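Local atomic coordinates of Sec-alkyl sulfatase (Pseudomonas sp., PDB entry 2YHE), a protein that hydrolyses (R)-secondary-alkyl sulfates enantioselectively with strict inversion of configuration, giving (S)-secondary alcohols and sulfate in a zinc-dependent active site. Residues Gln126-Asp131 against His355-Trp360; Ala133-Ile138 against Ala158-Tyr163; Gly66-Phe71 against Leu117-Pro122; Tyr231-Met236 against Phe250-Thr255. All coordinates share one frame; numbering follows the deposited sequence.

In the fold
Contacts 1, 2 and 3 cluster in the metallo-beta-lactamase domain, their centres about 10 Å from one another, and all three reach the same mixed sheet. Strands 67-70, 116-119, 124-128 and 135-139 run antiparallel through it in that order. Contact 3 forms one edge of it within the chain, contact 1 joins it to the sheet that holds strand 359-360, and contact 2 covers it with helix 153-164. Contact 1 also carries His355 into the zinc site, and the Met135 side chain of contact 2 lies about 11 Å from a zinc. Contact 4, its centre about 17 Å from that of contact 1, brings Gln232 to the sulfate; Phe250 packs against His355 between the two.

Contact 1: residues Gln126-Asp131 against His355-Trp360; sequences QVRGLD and HNWPVW. With ZN (zinc ion), chain G.
Arg128 turns its CG beside the backbone N (chi1 -43°) and then bends at chi3 (-38°), which lays the guanidinium against the backbone of Trp357 across the two-sheet sandwich of the metallo-beta-lactamase fold. Strand 124-128 belongs to one sheet, while residues 355-358 lead into strand 359-360 of the other. The CA of Trp357 sits over the centre of one guanidinium face, 3.7 Å from Arg128 CZ. Beside it, Trp357 CB meets Arg128 NH2 at 3.5 Å, so two carbons of Trp357 pack over this face of the flat cation, while Pro358 CD approaches Arg128 NH1 obliquely at 3.6 Å. The indole is steeply inclined to the guanidinium, with 63° between the planes, and Arg128 NH2 lies at its edge. Polar fixation of the arginine comes from outside the pair: NH2 is hydrogen-bonded to Ala63 O, and the group forms a cation-pi contact with Phe118.

Two residues earlier on the strand, Gln126 extends its chain. A water bridges its OE1, 2.6 Å away, to Asn356 O at 2.8 Å; that carbonyl also accepts a bond from Asn134 ND2, and Gln126 NE2 is held by Thr136 OG1. The segment's first residue enters the active site, where His355 NE2 binds zinc at 2.0 Å together with Asp183, His184, Asp310 and a water 2.3 Å from the metal.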
loop_
_atom_site.group_PDB
_atom_site.type_symbol
_atom_site.label_atom_id
_atom_site.label_comp_id
_atom_site.label_asym_id
_atom_site.label_seq_id
_atom_site.Cartn_x
_atom_site.Cartn_y
_atom_site.Cartn_z
ATOM N N GLN A 126 34.128 -1.998 9.048
ATOM C CA GLN A 126 33.119 -2.328 8.040
ATOM C C GLN A 126 33.708 -3.105 6.865
ATOM O O GLN A 126 34.767 -2.723 6.339
ATOM C CB GLN A 126 32.400 -1.079 7.516
ATOM C CG GLN A 126 31.298 -0.596 8.446
ATOM C CD GLN A 126 30.446 0.468 7.831
ATOM O OE1 GLN A 126 30.933 1.380 7.137
ATOM N NE2 GLN A 126 29.152 0.374 8.093
ATOM N N VAL A 127 33.018 -4.182 6.448
ATOM C CA VAL A 127 33.368 -4.938 5.250
ATOM C C VAL A 127 32.362 -4.481 4.202
ATOM O O VAL A 127 31.162 -4.699 4.356
ATOM C CB VAL A 127 33.377 -6.481 5.405
ATOM C CG1 VAL A 127 33.872 -7.147 4.113
ATOM C CG2 VAL A 127 34.236 -6.916 6.598
ATOM N N ARG A 128 32.845 -3.803 3.163
ATOM C CA ARG A 128 31.993 -3.289 2.105
ATOM C C ARG A 128 32.374 -3.874 0.753
ATOM O O ARG A 128 33.538 -4.203 0.551
ATOM C CB ARG A 128 32.110 -1.772 2.046
ATOM C CG ARG A 128 32.098 -1.054 3.408
ATOM C CD ARG A 128 31.615 0.375 3.266
ATOM N NE ARG A 128 32.106 1.010 2.038
ATOM C CZ ARG A 128 33.045 1.945 1.987
ATOM N NH1 ARG A 128 33.598 2.402 3.101
ATOM N NH2 ARG A 128 33.414 2.453 0.827
ATOM N N GLY A 129 31.398 -3.996 -0.148
ATOM C CA GLY A 129 31.578 -4.477 -1.514
ATOM C C GLY A 129 31.894 -5.939 -1.679
ATOM O O GLY A 129 32.506 -6.323 -2.673
ATOM N N LEU A 130 31.489 -6.766 -0.724
ATOM C CA LEU A 130 31.689 -8.230 -0.774
ATOM C C LEU A 130 30.317 -8.899 -0.806
ATOM O O LEU A 130 30.200 -10.128 -0.773
ATOM C CB LEU A 130 32.483 -8.704 0.458
ATOM C CG LEU A 130 33.997 -8.815 0.289
ATOM C CD1 LEU A 130 34.678 -7.460 0.408
ATOM C CD2 LEU A 130 34.566 -9.738 1.323
ATOM N N ASP A 131 29.280 -8.054 -0.918
ATOM C CA ASP A 131 27.875 -8.412 -0.894
ATOM C C ASP A 131 27.079 -7.142 -1.258
ATOM O O ASP A 131 27.642 -6.038 -1.112
ATOM C CB ASP A 131 27.555 -8.801 0.561
ATOM C CG ASP A 131 26.166 -9.299 0.842
ATOM O OD1 ASP A 131 25.940 -10.515 0.718
ATOM O OD2 ASP A 131 25.315 -8.481 1.228
ATOM N N HIS A 355 24.884 0.151 3.508
ATOM C CA HIS A 355 25.173 0.230 2.073
ATOM C C HIS A 355 26.055 1.441 1.923
ATOM O O HIS A 355 25.841 2.436 2.622
ATOM C CB HIS A 355 23.923 0.414 1.202
ATOM C CG HIS A 355 23.075 -0.809 1.115
ATOM N ND1 HIS A 355 23.392 -1.860 0.263
ATOM C CD2 HIS A 355 21.950 -1.119 1.792
ATOM C CE1 HIS A 355 22.445 -2.764 0.450
ATOM N NE2 HIS A 355 21.549 -2.362 1.358
ATOM N N ASN A 356 27.064 1.362 1.040
ATOM C CA ASN A 356 27.984 2.462 0.751
ATOM C C ASN A 356 28.883 2.951 1.909
ATOM O O ASN A 356 28.985 2.324 2.971
ATOM C CB ASN A 356 27.271 3.606 0.049
ATOM C CG ASN A 356 26.321 3.174 -1.051
ATOM O OD1 ASN A 356 25.143 2.908 -0.822
ATOM N ND2 ASN A 356 26.797 3.112 -2.273
ATOM N N TRP A 357 29.565 4.064 1.667
ATOM C CA TRP A 357 30.609 4.660 2.498
ATOM C C TRP A 357 30.121 5.580 3.582
ATOM O O TRP A 357 29.049 6.170 3.416
ATOM C CB TRP A 357 31.619 5.410 1.600
ATOM C CG TRP A 357 30.950 6.287 0.599
ATOM C CD1 TRP A 357 30.586 7.590 0.766
ATOM C CD2 TRP A 357 30.388 5.870 -0.653
ATOM N NE1 TRP A 357 29.888 8.034 -0.335
ATOM C CE2 TRP A 357 29.751 6.998 -1.224
ATOM C CE3 TRP A 357 30.380 4.649 -1.366
ATOM C CZ2 TRP A 357 29.128 6.951 -2.478
ATOM C CZ3 TRP A 357 29.744 4.604 -2.595
ATOM C CH2 TRP A 357 29.117 5.739 -3.132
ATOM N N PRO A 358 30.955 5.823 4.639
ATOM C CA PRO A 358 30.548 6.755 5.691
ATOM C C PRO A 358 30.548 8.232 5.281
ATOM O O PRO A 358 31.063 8.592 4.217
ATOM C CB PRO A 358 31.588 6.485 6.805
ATOM C CG PRO A 358 32.185 5.150 6.476
ATOM C CD PRO A 358 32.240 5.199 4.996
ATOM N N VAL A 359 29.953 9.092 6.123
ATOM C CA VAL A 359 30.015 10.554 5.988
ATOM C C VAL A 359 30.771 11.101 7.216
ATOM O O VAL A 359 30.385 10.816 8.356
ATOM C CB VAL A 359 28.746 11.315 5.484
ATOM C CG1 VAL A 359 27.463 10.534 5.675
ATOM C CG2 VAL A 359 28.650 12.732 6.033
ATOM N N TRP A 360 31.935 11.741 6.974
ATOM C CA TRP A 360 32.880 12.182 8.021
ATOM C C TRP A 360 32.804 13.627 8.452
ATOM O O TRP A 360 32.941 14.537 7.637
ATOM C CB TRP A 360 34.342 11.873 7.633
ATOM C CG TRP A 360 34.550 10.593 6.879
ATOM C CD1 TRP A 360 34.326 10.388 5.549
ATOM C CD2 TRP A 360 34.990 9.333 7.411
ATOM N NE1 TRP A 360 34.594 9.080 5.220
ATOM C CE2 TRP A 360 35.057 8.426 6.332
ATOM C CE3 TRP A 360 35.422 8.901 8.683
ATOM C CZ2 TRP A 360 35.427 7.094 6.502
ATOM C CZ3 TRP A 360 35.843 7.586 8.837
ATOM C CH2 TRP A 360 35.846 6.702 7.756
HETATM ZN ZN ZN G . 20.128 -3.301 2.455
HETATM O O HOH W 1 29.396 2.841 5.719
HETATM O O HOH W 2 18.224 -2.920 1.157
#

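Contact 2: residues Ala133-Ile138 against Ala158-Tyr163; sequences ANMTII and AALDLY
Helix 153-164 is the helical part of a beta-alpha-beta crossover that links strands 144-147 and 172-176, parallel neighbours in the large sheet of the metallo-beta-lactamase domain, and here it packs on strand 135-139 through Met135 and Ile137 against Ala159, Leu160 and Tyr163. The short segment axes come within 10.3 Å and cross at -40°, a spacing bridged by apolar side chains. Met135 and Ile137 lie two residues apart, so both project from the helix-facing side of the strand.

The branching of Ile137 lets it use two separate methyls on one tyrosine. With CG1 beside the backbone N (chi1 -58°), CG2 points out over a face of the Tyr163 ring, 4.0 Å from its centroid and 18° off the normal, a CH-pi contact displaced toward the hydroxyl end. The other branch runs back to the root of the same ring, where CD1 meets Tyr163 CG at 3.8 Å. Met135 extends its chain as far as SD, which rests 4.1 Å from Leu160 CD1 and 4.4 Å from Ala159 CB; the turn at chi3 comes beyond that point. The phenol hydroxyl of Tyr163 is hydrogen-bonded to Glu139 at the end of the strand.

Neighbouring strands continue the interface: Leu144 touches both Ile137 and Tyr163, Leu146 supports Met135, and Val127 of strand 124-128 meets Ala159, while Ile191 from a loop closes on Met135 and Leu160.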
loop_
_atom_site.group_PDB
_atom_site.type_symbol
_atom_site.label_atom_id
_atom_site.label_comp_id
_atom_site.label_asym_id
_atom_site.label_seq_id
_atom_site.Cartn_x
_atom_site.Cartn_y
_atom_site.Cartn_z
ATOM N N ALA A 133 24.995 -5.609 0.585
ATOM C CA ALA A 133 25.030 -4.850 1.835
ATOM C C ALA A 133 26.434 -4.820 2.494
ATOM O O ALA A 133 27.353 -5.485 2.032
ATOM C CB ALA A 133 24.005 -5.428 2.802
ATOM N N ASN A 134 26.586 -4.038 3.566
ATOM C CA ASN A 134 27.813 -3.940 4.363
ATOM C C ASN A 134 27.631 -4.719 5.665
ATOM O O ASN A 134 26.499 -4.992 6.089
ATOM C CB ASN A 134 28.114 -2.468 4.719
ATOM C CG ASN A 134 28.371 -1.550 3.549
ATOM O OD1 ASN A 134 28.735 -1.976 2.446
ATOM N ND2 ASN A 134 28.229 -0.260 3.787
ATOM N N MET A 135 28.749 -5.063 6.312
ATOM C CA MET A 135 28.753 -5.710 7.630
ATOM C C MET A 135 29.557 -4.809 8.556
ATOM O O MET A 135 30.696 -4.458 8.240
ATOM C CB MET A 135 29.342 -7.122 7.584
ATOM C CG MET A 135 29.363 -7.820 8.935
ATOM S SD MET A 135 30.387 -9.344 8.944
ATOM C CE MET A 135 29.162 -10.561 8.452
ATOM N N THR A 136 28.947 -4.385 9.665
ATOM C CA THR A 136 29.638 -3.582 10.669
ATOM C C THR A 136 30.144 -4.531 11.759
ATOM O O THR A 136 29.381 -5.366 12.263
ATOM C CB THR A 136 28.753 -2.457 11.165
ATOM O OG1 THR A 136 28.436 -1.626 10.045
ATOM C CG2 THR A 136 29.419 -1.622 12.258
ATOM N N ILE A 137 31.444 -4.440 12.074
ATOM C CA ILE A 137 32.092 -5.263 13.103
ATOM C C ILE A 137 32.606 -4.374 14.239
ATOM O O ILE A 137 33.498 -3.551 14.020
ATOM C CB ILE A 137 33.203 -6.223 12.527
ATOM C CG1 ILE A 137 32.633 -7.186 11.454
ATOM C CG2 ILE A 137 33.880 -7.019 13.659
ATOM C CD1 ILE A 137 33.578 -7.553 10.338
ATOM N N ILE A 138 32.026 -4.537 15.441
ATOM C CA ILE A 138 32.435 -3.811 16.651
ATOM C C ILE A 138 33.208 -4.762 17.563
ATOM O O ILE A 138 32.718 -5.855 17.881
ATOM C CB ILE A 138 31.270 -3.103 17.422
ATOM C CG1 ILE A 138 30.325 -2.323 16.490
ATOM C CG2 ILE A 138 31.817 -2.185 18.530
ATOM C CD1 ILE A 138 28.826 -2.263 16.992
ATOM N N ALA A 158 32.963 -15.032 3.927
ATOM C CA ALA A 158 34.014 -14.311 3.181
ATOM C C ALA A 158 34.404 -12.991 3.860
ATOM O O ALA A 158 35.593 -12.704 4.057
ATOM C CB ALA A 158 33.544 -14.031 1.758
ATOM N N ALA A 159 33.385 -12.204 4.229
ATOM C CA ALA A 159 33.543 -10.909 4.891
ATOM C C ALA A 159 34.250 -11.063 6.251
ATOM O O ALA A 159 35.190 -10.314 6.559
ATOM C CB ALA A 159 32.184 -10.267 5.076
ATOM N N LEU A 160 33.813 -12.063 7.042
ATOM C CA LEU A 160 34.398 -12.346 8.343
ATOM C C LEU A 160 35.838 -12.861 8.212
ATOM O O LEU A 160 36.682 -12.547 9.055
ATOM C CB LEU A 160 33.512 -13.349 9.085
ATOM C CG LEU A 160 33.420 -13.188 10.583
ATOM C CD1 LEU A 160 32.896 -11.795 10.979
ATOM C CD2 LEU A 160 32.513 -14.219 11.136
ATOM N N ASP A 161 36.125 -13.613 7.128
ATOM C CA ASP A 161 37.467 -14.122 6.876
ATOM C C ASP A 161 38.435 -13.011 6.515
ATOM O O ASP A 161 39.558 -12.996 7.009
ATOM C CB ASP A 161 37.456 -15.241 5.825
ATOM C CG ASP A 161 36.814 -16.532 6.316
ATOM O OD1 ASP A 161 36.625 -16.677 7.560
ATOM O OD2 ASP A 161 36.462 -17.386 5.461
ATOM N N LEU A 162 37.984 -12.053 5.711
ATOM C CA LEU A 162 38.794 -10.900 5.324
ATOM C C LEU A 162 39.153 -10.112 6.582
ATOM O O LEU A 162 40.307 -9.703 6.737
ATOM C CB LEU A 162 38.046 -10.018 4.296
ATOM C CG LEU A 162 38.679 -8.672 3.908
ATOM C CD1 LEU A 162 40.124 -8.823 3.411
ATOM C CD2 LEU A 162 37.817 -7.952 2.866
ATOM N N TYR A 163 38.169 -9.968 7.505
ATOM C CA TYR A 163 38.345 -9.287 8.782
ATOM C C TYR A 163 39.394 -10.011 9.628
ATOM O O TYR A 163 40.312 -9.367 10.130
ATOM C CB TYR A 163 36.999 -9.170 9.536
ATOM C CG TYR A 163 37.167 -8.708 10.970
ATOM C CD1 TYR A 163 37.438 -7.372 11.269
ATOM C CD2 TYR A 163 37.107 -9.614 12.023
ATOM C CE1 TYR A 163 37.613 -6.950 12.580
ATOM C CE2 TYR A 163 37.313 -9.207 13.337
ATOM C CZ TYR A 163 37.551 -7.871 13.611
ATOM O OH TYR A 163 37.747 -7.481 14.910
#

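Contact 3: residues Gly66-Phe71 against Leu117-Pro122; sequences GLIAPF and LFEVMP
Leu117 offers one carbonyl to two successive amides of the facing strand, those of Ile68 and Ala69, and this doubling defines a classic beta bulge. The bond from Ile68 N to Leu117 O is the stronger, at 2.8 Å with the donor tilted 22° from the carbonyl plane; that from Ala69 N, at 3.4 Å, is weak. In return Leu117 N donates to Ala69 O over 3.0 Å, completing an antiparallel hydrogen-bonded pair. At the other end Glu119 N donates to Gly66 O over 2.8 Å, in a bond nearly straight at the hydrogen (168°). The same oxygen receives a CA-H contact from Phe118, and the CA of Gly66, a residue with positive phi, makes a similar contact with Glu119 O. Phe118 N turns instead to the next strand, where Gln126 O accepts it.

Side chains reinforce this pairing on both faces of the sheet. In the non-hydrogen-bonded pair Leu67 and Phe118, Leu67 CD1 lies over a face of the phenyl ring, 3.9 Å from its centroid. On the other face Ile68 CG2 and Leu117 CD2 meet at 3.8 Å.

Strand 67-70 is the outermost of its sheet within this chain, with strand 116-119 between it and strand 124-128. Leu162 of helix 153-164 covers Ala69 and Leu117, which Tyr163 also touches, and Tyr125 of strand 124-128 touches Ile68 and Glu119.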
loop_
_atom_site.group_PDB
_atom_site.type_symbol
_atom_site.label_atom_id
_atom_site.label_comp_id
_atom_site.label_asym_id
_atom_site.label_seq_id
_atom_site.Cartn_x
_atom_site.Cartn_y
_atom_site.Cartn_z
ATOM N N GLY A 66 40.077 4.937 5.477
ATOM C CA GLY A 66 40.081 3.815 6.405
ATOM C C GLY A 66 40.292 2.437 5.811
ATOM O O GLY A 66 40.217 1.447 6.546
ATOM N N LEU A 67 40.555 2.352 4.488
ATOM C CA LEU A 67 40.774 1.073 3.798
ATOM C C LEU A 67 41.982 0.329 4.323
ATOM O O LEU A 67 43.106 0.801 4.178
ATOM C CB LEU A 67 40.850 1.270 2.272
ATOM C CG LEU A 67 41.159 0.043 1.418
ATOM C CD1 LEU A 67 39.963 -0.906 1.334
ATOM C CD2 LEU A 67 41.571 0.469 0.023
ATOM N N ILE A 68 41.739 -0.807 4.971
ATOM C CA ILE A 68 42.774 -1.675 5.542
ATOM C C ILE A 68 43.258 -2.684 4.511
ATOM O O ILE A 68 44.463 -2.834 4.329
ATOM C CB ILE A 68 42.278 -2.323 6.847
ATOM C CG1 ILE A 68 42.371 -1.300 7.971
ATOM C CG2 ILE A 68 43.053 -3.610 7.217
ATOM C CD1 ILE A 68 41.465 -1.572 9.015
ATOM N N ALA A 69 42.324 -3.361 3.829
ATOM C CA ALA A 69 42.660 -4.333 2.806
ATOM C C ALA A 69 41.664 -4.303 1.668
ATOM O O ALA A 69 40.489 -4.613 1.888
ATOM C CB ALA A 69 42.724 -5.719 3.408
ATOM N N PRO A 70 42.096 -3.985 0.431
ATOM C CA PRO A 70 41.146 -3.998 -0.699
ATOM C C PRO A 70 40.726 -5.408 -1.113
ATOM O O PRO A 70 41.403 -6.393 -0.801
ATOM C CB PRO A 70 41.895 -3.284 -1.832
ATOM C CG PRO A 70 43.151 -2.811 -1.250
ATOM C CD PRO A 70 43.441 -3.603 -0.015
ATOM N N PHE A 71 39.588 -5.491 -1.799
ATOM C CA PHE A 71 39.049 -6.725 -2.323
ATOM C C PHE A 71 38.604 -6.457 -3.758
ATOM O O PHE A 71 37.835 -5.525 -4.009
ATOM C CB PHE A 71 37.883 -7.251 -1.469
ATOM C CG PHE A 71 37.209 -8.467 -2.069
ATOM C CD1 PHE A 71 37.678 -9.747 -1.794
ATOM C CD2 PHE A 71 36.127 -8.328 -2.937
ATOM C CE1 PHE A 71 37.073 -10.865 -2.367
ATOM C CE2 PHE A 71 35.533 -9.448 -3.521
ATOM C CZ PHE A 71 36.005 -10.707 -3.227
ATOM N N LEU A 117 37.973 -4.279 3.513
ATOM C CA LEU A 117 37.905 -4.091 4.964
ATOM C C LEU A 117 38.270 -2.645 5.289
ATOM O O LEU A 117 39.282 -2.138 4.797
ATOM C CB LEU A 117 38.851 -5.061 5.698
ATOM C CG LEU A 117 38.913 -4.983 7.232
ATOM C CD1 LEU A 117 37.600 -5.402 7.870
ATOM C CD2 LEU A 117 40.027 -5.864 7.772
ATOM N N PHE A 118 37.426 -1.978 6.104
ATOM C CA PHE A 118 37.625 -0.573 6.447
ATOM C C PHE A 118 37.571 -0.364 7.921
ATOM O O PHE A 118 36.802 -1.032 8.609
ATOM C CB PHE A 118 36.574 0.322 5.769
ATOM C CG PHE A 118 36.563 0.299 4.258
ATOM C CD1 PHE A 118 35.929 -0.734 3.562
ATOM C CD2 PHE A 118 37.149 1.323 3.531
ATOM C CE1 PHE A 118 35.924 -0.765 2.163
ATOM C CE2 PHE A 118 37.146 1.295 2.137
ATOM C CZ PHE A 118 36.516 0.262 1.457
ATOM N N GLU A 119 38.401 0.560 8.414
ATOM C CA GLU A 119 38.431 0.959 9.813
ATOM C C GLU A 119 37.748 2.319 9.857
ATOM O O GLU A 119 38.177 3.263 9.188
ATOM C CB GLU A 119 39.866 1.078 10.348
ATOM C CG GLU A 119 39.948 1.412 11.826
ATOM C CD GLU A 119 41.338 1.413 12.427
ATOM O OE1 GLU A 119 42.274 1.931 11.778
ATOM O OE2 GLU A 119 41.488 0.925 13.568
ATOM N N VAL A 120 36.657 2.410 10.607
ATOM C CA VAL A 120 35.956 3.676 10.776
ATOM C C VAL A 120 36.736 4.416 11.865
ATOM O O VAL A 120 37.118 5.574 11.698
ATOM C CB VAL A 120 34.465 3.474 11.166
ATOM C CG1 VAL A 120 33.744 4.813 11.259
ATOM C CG2 VAL A 120 33.754 2.549 10.187
ATOM N N MET A 121 37.019 3.680 12.941
ATOM C CA MET A 121 37.673 4.086 14.164
ATOM C C MET A 121 38.279 2.848 14.791
ATOM O O MET A 121 37.764 1.750 14.552
ATOM C CB MET A 121 36.579 4.541 15.146
ATOM C CG MET A 121 36.251 5.977 15.043
ATOM S SD MET A 121 34.838 6.318 16.063
ATOM C CE MET A 121 35.606 6.395 17.634
ATOM N N PRO A 122 39.241 2.982 15.727
ATOM C CA PRO A 122 39.709 1.782 16.451
ATOM C C PRO A 122 38.514 1.073 17.108
ATOM O O PRO A 122 37.610 1.762 17.593
ATOM C CB PRO A 122 40.708 2.352 17.475
ATOM C CG PRO A 122 41.173 3.644 16.855
ATOM C CD PRO A 122 39.940 4.197 16.193
#

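Contact 4: residues Tyr231-Met236 against Phe250-Thr255; sequences YQSGVM and FKTTAT. With SO4 (sulfate ion), chain I.
Ser233, the last residue of helix 222-233, is gripped at two points by consecutive threonines of the loop 250-255. Thr252 OG1 donates to the carbonyl oxygen Ser233 O over 2.8 Å, coming from above the carbonyl plane, 54° out of it; a hydroxyl thus serves a carbonyl at the helix terminus. One residue on, Thr253 OG1 and Ser233 OG are hydrogen-bonded at 3.1 Å. Thr253 holds its OG1 between its own backbone N and carbonyl carbon (chi1 53°), which points the hydroxyl at the serine and leads CG2 to Ser233 CB, 3.8 Å away. Ser233 OG has a further bond, to Gly229 O within the helix.

Gly234 then takes positive phi and breaks the helix, after which Val235 inserts its CG1 among the threonines, 3.8 Å from Thr255 CG2. The loop is held in turn by Thr255 OG1, hydrogen-bonded to Val82 O, and by Lys251, which forms a salt bridge with Asp246. Asn519 ND2 is hydrogen-bonded to Gln232 O, and Tyr231 packs on Pro439 of the second subunit.

Gln232, one residue before Ser233, faces the ligand, and the grip on the helix end probably helps to place it. It stretches an extended side chain so that NE2 meets sulfate O3 at 2.9 Å, with an almost linear N-H...O angle of 178°. Asn318, Thr321, Arg323, Arg328 and Tyr417 complete this polar, arginine-lined sulfate site of the type III alkylsulfatase.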
loop_
_atom_site.group_PDB
_atom_site.type_symbol
_atom_site.label_atom_id
_atom_site.label_comp_id
_atom_site.label_asym_id
_atom_site.label_seq_id
_atom_site.Cartn_x
_atom_site.Cartn_y
_atom_site.Cartn_z
ATOM N N TYR A 231 15.447 -8.625 -12.303
ATOM C CA TYR A 231 15.354 -7.425 -13.124
ATOM C C TYR A 231 15.964 -6.256 -12.358
ATOM O O TYR A 231 16.727 -5.469 -12.921
ATOM C CB TYR A 231 13.902 -7.134 -13.457
ATOM C CG TYR A 231 13.467 -7.790 -14.743
ATOM C CD1 TYR A 231 13.303 -9.167 -14.824
ATOM C CD2 TYR A 231 13.211 -7.033 -15.885
ATOM C CE1 TYR A 231 12.923 -9.782 -16.013
ATOM C CE2 TYR A 231 12.849 -7.642 -17.086
ATOM C CZ TYR A 231 12.703 -9.020 -17.143
ATOM O OH TYR A 231 12.334 -9.633 -18.314
ATOM N N GLN A 232 15.656 -6.168 -11.059
ATOM C CA GLN A 232 16.166 -5.114 -10.210
ATOM C C GLN A 232 17.714 -5.126 -10.142
ATOM O O GLN A 232 18.340 -4.059 -10.271
ATOM C CB GLN A 232 15.520 -5.185 -8.812
ATOM C CG GLN A 232 15.984 -4.052 -7.916
ATOM C CD GLN A 232 15.401 -4.042 -6.549
ATOM O OE1 GLN A 232 14.341 -4.600 -6.284
ATOM N NE2 GLN A 232 16.061 -3.344 -5.661
ATOM N N SER A 233 18.313 -6.316 -9.942
ATOM C CA SER A 233 19.775 -6.458 -9.811
ATOM C C SER A 233 20.533 -6.685 -11.104
ATOM O O SER A 233 21.735 -6.425 -11.151
ATOM C CB SER A 233 20.120 -7.580 -8.852
ATOM O OG SER A 233 19.587 -8.798 -9.337
ATOM N N GLY A 234 19.848 -7.213 -12.118
ATOM C CA GLY A 234 20.465 -7.545 -13.395
ATOM C C GLY A 234 21.527 -8.624 -13.244
ATOM O O GLY A 234 22.503 -8.601 -13.988
ATOM N N VAL A 235 21.346 -9.583 -12.271
ATOM C CA VAL A 235 22.281 -10.694 -11.969
ATOM C C VAL A 235 22.704 -11.534 -13.143
ATOM O O VAL A 235 23.838 -12.032 -13.150
ATOM C CB VAL A 235 21.837 -11.677 -10.861
ATOM C CG1 VAL A 235 22.604 -11.457 -9.593
ATOM C CG2 VAL A 235 20.324 -11.712 -10.652
ATOM N N MET A 236 21.755 -11.818 -14.043
ATOM C CA MET A 236 21.964 -12.683 -15.188
ATOM C C MET A 236 22.462 -11.938 -16.443
ATOM O O MET A 236 22.755 -12.566 -17.467
ATOM C CB MET A 236 20.700 -13.530 -15.443
ATOM C CG MET A 236 20.444 -14.579 -14.350
ATOM S SD MET A 236 21.847 -15.708 -13.969
ATOM C CE MET A 236 22.090 -16.558 -15.579
ATOM N N PHE A 250 24.867 -0.900 -4.492
ATOM C CA PHE A 250 25.720 -2.089 -4.581
ATOM C C PHE A 250 25.950 -2.404 -6.038
ATOM O O PHE A 250 25.409 -1.704 -6.916
ATOM C CB PHE A 250 25.060 -3.293 -3.885
ATOM C CG PHE A 250 23.610 -3.561 -4.220
ATOM C CD1 PHE A 250 22.589 -2.956 -3.497
ATOM C CD2 PHE A 250 23.267 -4.434 -5.235
ATOM C CE1 PHE A 250 21.253 -3.191 -3.816
ATOM C CE2 PHE A 250 21.933 -4.664 -5.556
ATOM C CZ PHE A 250 20.936 -4.036 -4.849
ATOM N N LYS A 251 26.743 -3.460 -6.315
ATOM C CA LYS A 251 27.047 -3.810 -7.694
ATOM C C LYS A 251 25.920 -4.557 -8.362
ATOM O O LYS A 251 25.451 -4.140 -9.431
ATOM C CB LYS A 251 28.370 -4.570 -7.785
ATOM C CG LYS A 251 29.592 -3.769 -7.367
ATOM C CD LYS A 251 29.782 -2.412 -8.044
ATOM C CE LYS A 251 29.868 -2.456 -9.545
ATOM N NZ LYS A 251 29.821 -1.103 -10.117
ATOM N N THR A 252 25.517 -5.684 -7.736
ATOM C CA THR A 252 24.453 -6.624 -8.139
ATOM C C THR A 252 24.213 -7.556 -6.958
ATOM O O THR A 252 24.655 -7.254 -5.851
ATOM C CB THR A 252 24.809 -7.367 -9.467
ATOM O OG1 THR A 252 23.652 -8.035 -9.949
ATOM C CG2 THR A 252 25.965 -8.359 -9.321
ATOM N N THR A 253 23.531 -8.693 -7.194
ATOM C CA THR A 253 23.285 -9.675 -6.132
ATOM C C THR A 253 24.209 -10.883 -6.251
ATOM O O THR A 253 24.888 -11.050 -7.266
ATOM C CB THR A 253 21.793 -9.965 -5.932
ATOM O OG1 THR A 253 21.199 -10.328 -7.172
ATOM C CG2 THR A 253 21.058 -8.794 -5.353
ATOM N N ALA A 254 24.286 -11.681 -5.186
ATOM C CA ALA A 254 25.112 -12.883 -5.107
ATOM C C ALA A 254 24.458 -14.024 -5.857
ATOM O O ALA A 254 23.266 -14.296 -5.672
ATOM C CB ALA A 254 25.326 -13.270 -3.653
ATOM N N THR A 255 25.239 -14.702 -6.699
ATOM C CA THR A 255 24.759 -15.834 -7.505
ATOM C C THR A 255 25.119 -17.147 -6.849
ATOM O O THR A 255 26.116 -17.196 -6.132
ATOM C CB THR A 255 25.302 -15.774 -8.940
ATOM O OG1 THR A 255 26.728 -15.618 -8.903
ATOM C CG2 THR A 255 24.676 -14.675 -9.750
HETATM S S SO4 I . 15.103 -2.255 -1.847
HETATM O O1 SO4 I . 16.522 -1.969 -1.500
HETATM O O2 SO4 I . 14.410 -1.005 -2.150
HETATM O O3 SO4 I . 15.048 -3.153 -2.971
HETATM O O4 SO4 I . 14.491 -2.917 -0.717
#